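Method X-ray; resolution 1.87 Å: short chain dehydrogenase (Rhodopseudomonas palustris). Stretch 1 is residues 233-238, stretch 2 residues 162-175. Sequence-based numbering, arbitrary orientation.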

# COMPACT_ATOMS: atom_id res chain seq x y z
N ALA B 233 0.63 6.96 -21.59
CA ALA B 233 -0.11 6.11 -20.67
C ALA B 233 0.65 4.85 -20.26
O ALA B 233 0.18 3.74 -20.50
CB ALA B 233 -1.44 5.74 -21.28
N TRP B 234 1.81 5.00 -19.62
CA TRP B 234 2.56 3.82 -19.17
C TRP B 234 2.14 3.43 -17.78
O TRP B 234 1.89 4.29 -16.94
CB TRP B 234 4.06 4.11 -19.12
CG TRP B 234 4.75 4.09 -20.46
CD1 TRP B 234 4.29 3.53 -21.63
CD2 TRP B 234 6.04 4.61 -20.74
NE1 TRP B 234 5.23 3.70 -22.63
CE2 TRP B 234 6.31 4.36 -22.10
CE3 TRP B 234 7.01 5.28 -19.96
CZ2 TRP B 234 7.51 4.75 -22.70
CZ3 TRP B 234 8.20 5.67 -20.57
CH2 TRP B 234 8.43 5.41 -21.92
N THR B 235 2.11 2.12 -17.56
CA THR B 235 1.89 1.54 -16.24
C THR B 235 3.25 1.14 -15.67
O THR B 235 4.05 0.52 -16.38
CB THR B 235 0.99 0.29 -16.38
OG1 THR B 235 -0.25 0.67 -16.98
CG2 THR B 235 0.70 -0.33 -15.05
N PHE B 236 3.54 1.49 -14.42
CA PHE B 236 4.75 0.97 -13.78
C PHE B 236 4.54 -0.45 -13.27
O PHE B 236 5.31 -1.33 -13.61
CB PHE B 236 5.28 1.86 -12.66
CG PHE B 236 6.28 1.16 -11.76
CD1 PHE B 236 7.56 0.88 -12.21
CD2 PHE B 236 5.91 0.76 -10.47
CE1 PHE B 236 8.49 0.20 -11.39
CE2 PHE B 236 6.82 0.07 -9.65
CZ PHE B 236 8.11 -0.20 -10.11
N GLU B 237 3.50 -0.67 -12.47
CA GLU B 237 3.29 -1.96 -11.83
C GLU B 237 1.93 -2.50 -12.16
O GLU B 237 0.95 -1.77 -12.16
CB GLU B 237 3.41 -1.82 -10.32
CG GLU B 237 3.68 -3.09 -9.57
CD GLU B 237 4.15 -2.81 -8.16
OE1 GLU B 237 3.48 -2.03 -7.46
OE2 GLU B 237 5.19 -3.36 -7.75
N MET B 238 1.86 -3.80 -12.41
CA MET B 238 0.62 -4.46 -12.80
C MET B 238 0.63 -5.84 -12.17
O MET B 238 1.67 -6.50 -12.15
CB MET B 238 0.58 -4.56 -14.33
CG MET B 238 -0.80 -4.62 -14.89
SD MET B 238 -0.89 -4.51 -16.68
CE MET B 238 -0.27 -6.10 -17.19
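Stretch 2 162-175: LRAVAQSMARELMP

Residues 162-175 approach the 233-238 segment as a helix that is already under way at Leu-162, with Met-174 and Pro-175 in a 3-10 segment that continues later in the chain. Its i to i+4 backbone hydrogen bonds are mostly short, as in Ala-170 N to Ala-166 O at 2.8 Å, with a weak one from Glu-172 N to Ser-168 O at 3.3 Å. The opposing segment is extended for much of its length, and Glu-237 and Met-238 belong to a strand that continues later in the chain; Phe-236, with phi/psi of -80/-54°, interrupts the extended run. The two segments run in opposite senses: Trp-234 lies by Met-174, Phe-236 by Ala-170 (CA to CA, 7.4 Å), and Glu-237 reaches Arg-163 near the start of the helical stretch.

The principal bump is the Phe-236 ring. Its CA-to-CB bond points toward the helix, and a t rotamer (chi1 164°) carries the ring onto a surface kept low by two alanines one turn apart. Phe-236 CD1 lies 3.6 Å from Ala-170 CB, and Phe-236 CZ lies 3.8 Å from Ala-166 CB. Because these side chains end at CB, the ring can settle close to the helix backbone, with Phe-236 CE1 3.5 Å from Ala-166 O. The far end of the ring meets Gln-167, whose CG is 3.6 Å from Phe-236 CZ, so the aliphatic part of this polar side chain adds to the wall of the hollow.

At the other end of the contact, Met-174 supplies the bump. Its CA-to-CB bond points sideways, but the extended side chain (chi2 178°, chi3 153°) brings its end nearer to the loop. Met-174 CG packs against Trp-234 CE3 at 3.9 Å, while the terminal methyl, Met-174 CE, reaches past the indole to lie 4.1 Å from both Thr-235 O and Phe-236 CA. Met-174 O approaches the edge of the indole, 3.8 Å from Trp-234 CZ3. The CA-to-CB bond of Thr-235 points away from the helix, and its carbonyl O is what meets the methyl.

Beyond the phenylalanine, the packing gives way to charge. The CA-to-CB bond of Arg-163 points sideways to the opposing segment, but its fully extended chain (chi1 to chi3 all t) brings the guanidinium to Glu-237, which reaches out from the strand. The two groups meet in a bidentate salt bridge: Arg-163 NE donates to Glu-237 OE2 at 2.7 Å, and Arg-163 NH2 to Glu-237 OE1 at 2.9 Å. Both hydrogen bonds are nearly linear, at 170° and 173°. The whole contact buries 405 Å², summed over both sides.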

# COMPACT_ATOMS: atom_id res chain seq x y z
N LEU B 162 14.12 -6.18 -5.28
CA LEU B 162 13.94 -6.00 -6.73
C LEU B 162 12.89 -4.90 -7.07
O LEU B 162 13.07 -4.08 -8.00
CB LEU B 162 13.57 -7.34 -7.41
CG LEU B 162 13.55 -7.27 -8.95
CD1 LEU B 162 14.95 -7.07 -9.47
CD2 LEU B 162 12.91 -8.53 -9.56
N ARG B 163 11.79 -4.90 -6.33
CA ARG B 163 10.72 -3.91 -6.52
C ARG B 163 11.25 -2.49 -6.30
O ARG B 163 11.00 -1.60 -7.11
CB ARG B 163 9.56 -4.21 -5.56
CG ARG B 163 8.36 -3.32 -5.77
CD ARG B 163 7.23 -3.76 -4.87
NE ARG B 163 6.03 -2.99 -5.20
CZ ARG B 163 5.45 -2.12 -4.38
NH1 ARG B 163 5.96 -1.91 -3.17
NH2 ARG B 163 4.36 -1.48 -4.77
N ALA B 164 12.02 -2.29 -5.23
CA ALA B 164 12.64 -0.96 -5.02
C ALA B 164 13.56 -0.53 -6.16
O ALA B 164 13.60 0.67 -6.51
CB ALA B 164 13.42 -0.96 -3.77
N VAL B 165 14.32 -1.47 -6.70
CA VAL B 165 15.26 -1.18 -7.78
C VAL B 165 14.44 -0.69 -8.97
O VAL B 165 14.74 0.37 -9.54
CB VAL B 165 16.17 -2.41 -8.12
CG1 VAL B 165 16.85 -2.26 -9.48
CG2 VAL B 165 17.21 -2.63 -7.04
N ALA B 166 13.39 -1.44 -9.30
CA ALA B 166 12.44 -1.08 -10.35
C ALA B 166 11.82 0.30 -10.14
O ALA B 166 11.85 1.12 -11.05
CB ALA B 166 11.37 -2.15 -10.51
N GLN B 167 11.32 0.58 -8.93
CA GLN B 167 10.72 1.89 -8.61
C GLN B 167 11.70 3.02 -8.82
O GLN B 167 11.37 4.00 -9.49
CB GLN B 167 10.22 1.93 -7.16
CG GLN B 167 8.99 1.10 -6.90
CD GLN B 167 8.35 1.46 -5.58
OE1 GLN B 167 8.85 2.33 -4.85
NE2 GLN B 167 7.26 0.79 -5.24
N SER B 168 12.91 2.87 -8.27
CA SER B 168 13.96 3.88 -8.39
C SER B 168 14.43 4.09 -9.83
O SER B 168 14.76 5.22 -10.23
CB SER B 168 15.15 3.47 -7.54
OG SER B 168 14.82 3.56 -6.17
N MET B 169 14.47 3.00 -10.59
CA MET B 169 14.89 3.11 -11.98
C MET B 169 13.79 3.83 -12.73
O MET B 169 14.06 4.69 -13.56
CB MET B 169 15.18 1.73 -12.59
CG MET B 169 16.55 1.12 -12.16
SD MET B 169 16.96 -0.47 -12.93
CE MET B 169 16.77 -0.03 -14.66
N ALA B 170 12.54 3.50 -12.42
CA ALA B 170 11.39 4.13 -13.08
C ALA B 170 11.32 5.64 -12.83
O ALA B 170 11.13 6.41 -13.76
CB ALA B 170 10.08 3.44 -12.69
N ARG B 171 11.51 6.07 -11.59
CA ARG B 171 11.45 7.48 -11.28
C ARG B 171 12.51 8.24 -12.09
O ARG B 171 12.24 9.32 -12.58
CB ARG B 171 11.62 7.74 -9.77
CG ARG B 171 10.62 7.03 -8.84
CD ARG B 171 9.19 7.57 -8.88
NE ARG B 171 9.12 9.01 -8.67
CZ ARG B 171 8.02 9.74 -8.87
NH1 ARG B 171 8.07 11.06 -8.67
NH2 ARG B 171 6.89 9.17 -9.26
N GLU B 172 13.70 7.64 -12.25
CA GLU B 172 14.81 8.25 -12.99
C GLU B 172 14.68 8.19 -14.52
O GLU B 172 15.01 9.16 -15.22
CB GLU B 172 16.15 7.65 -12.56
CG GLU B 172 17.36 8.50 -12.95
CD GLU B 172 18.72 7.81 -12.76
OE1 GLU B 172 18.85 6.92 -11.89
OE2 GLU B 172 19.68 8.19 -13.48
N LEU B 173 14.20 7.07 -15.05
CA LEU B 173 14.33 6.77 -16.48
C LEU B 173 13.05 6.90 -17.29
O LEU B 173 13.13 7.04 -18.51
CB LEU B 173 14.97 5.39 -16.70
CG LEU B 173 16.27 5.06 -15.93
CD1 LEU B 173 16.58 3.58 -16.04
CD2 LEU B 173 17.46 5.90 -16.36
N MET B 174 11.89 6.83 -16.65
CA MET B 174 10.64 7.07 -17.38
C MET B 174 10.62 8.46 -18.06
O MET B 174 10.26 8.53 -19.24
CB MET B 174 9.38 6.76 -16.54
CG MET B 174 8.98 5.26 -16.55
SD MET B 174 7.56 5.00 -15.50
CE MET B 174 6.82 3.56 -16.25
N PRO B 175 11.06 9.55 -17.37
CA PRO B 175 11.17 10.81 -18.14
C PRO B 175 12.26 10.82 -19.22
O PRO B 175 12.32 11.77 -20.00
CB PRO B 175 11.51 11.86 -17.07
CG PRO B 175 11.15 11.22 -15.77
CD PRO B 175 11.44 9.78 -15.96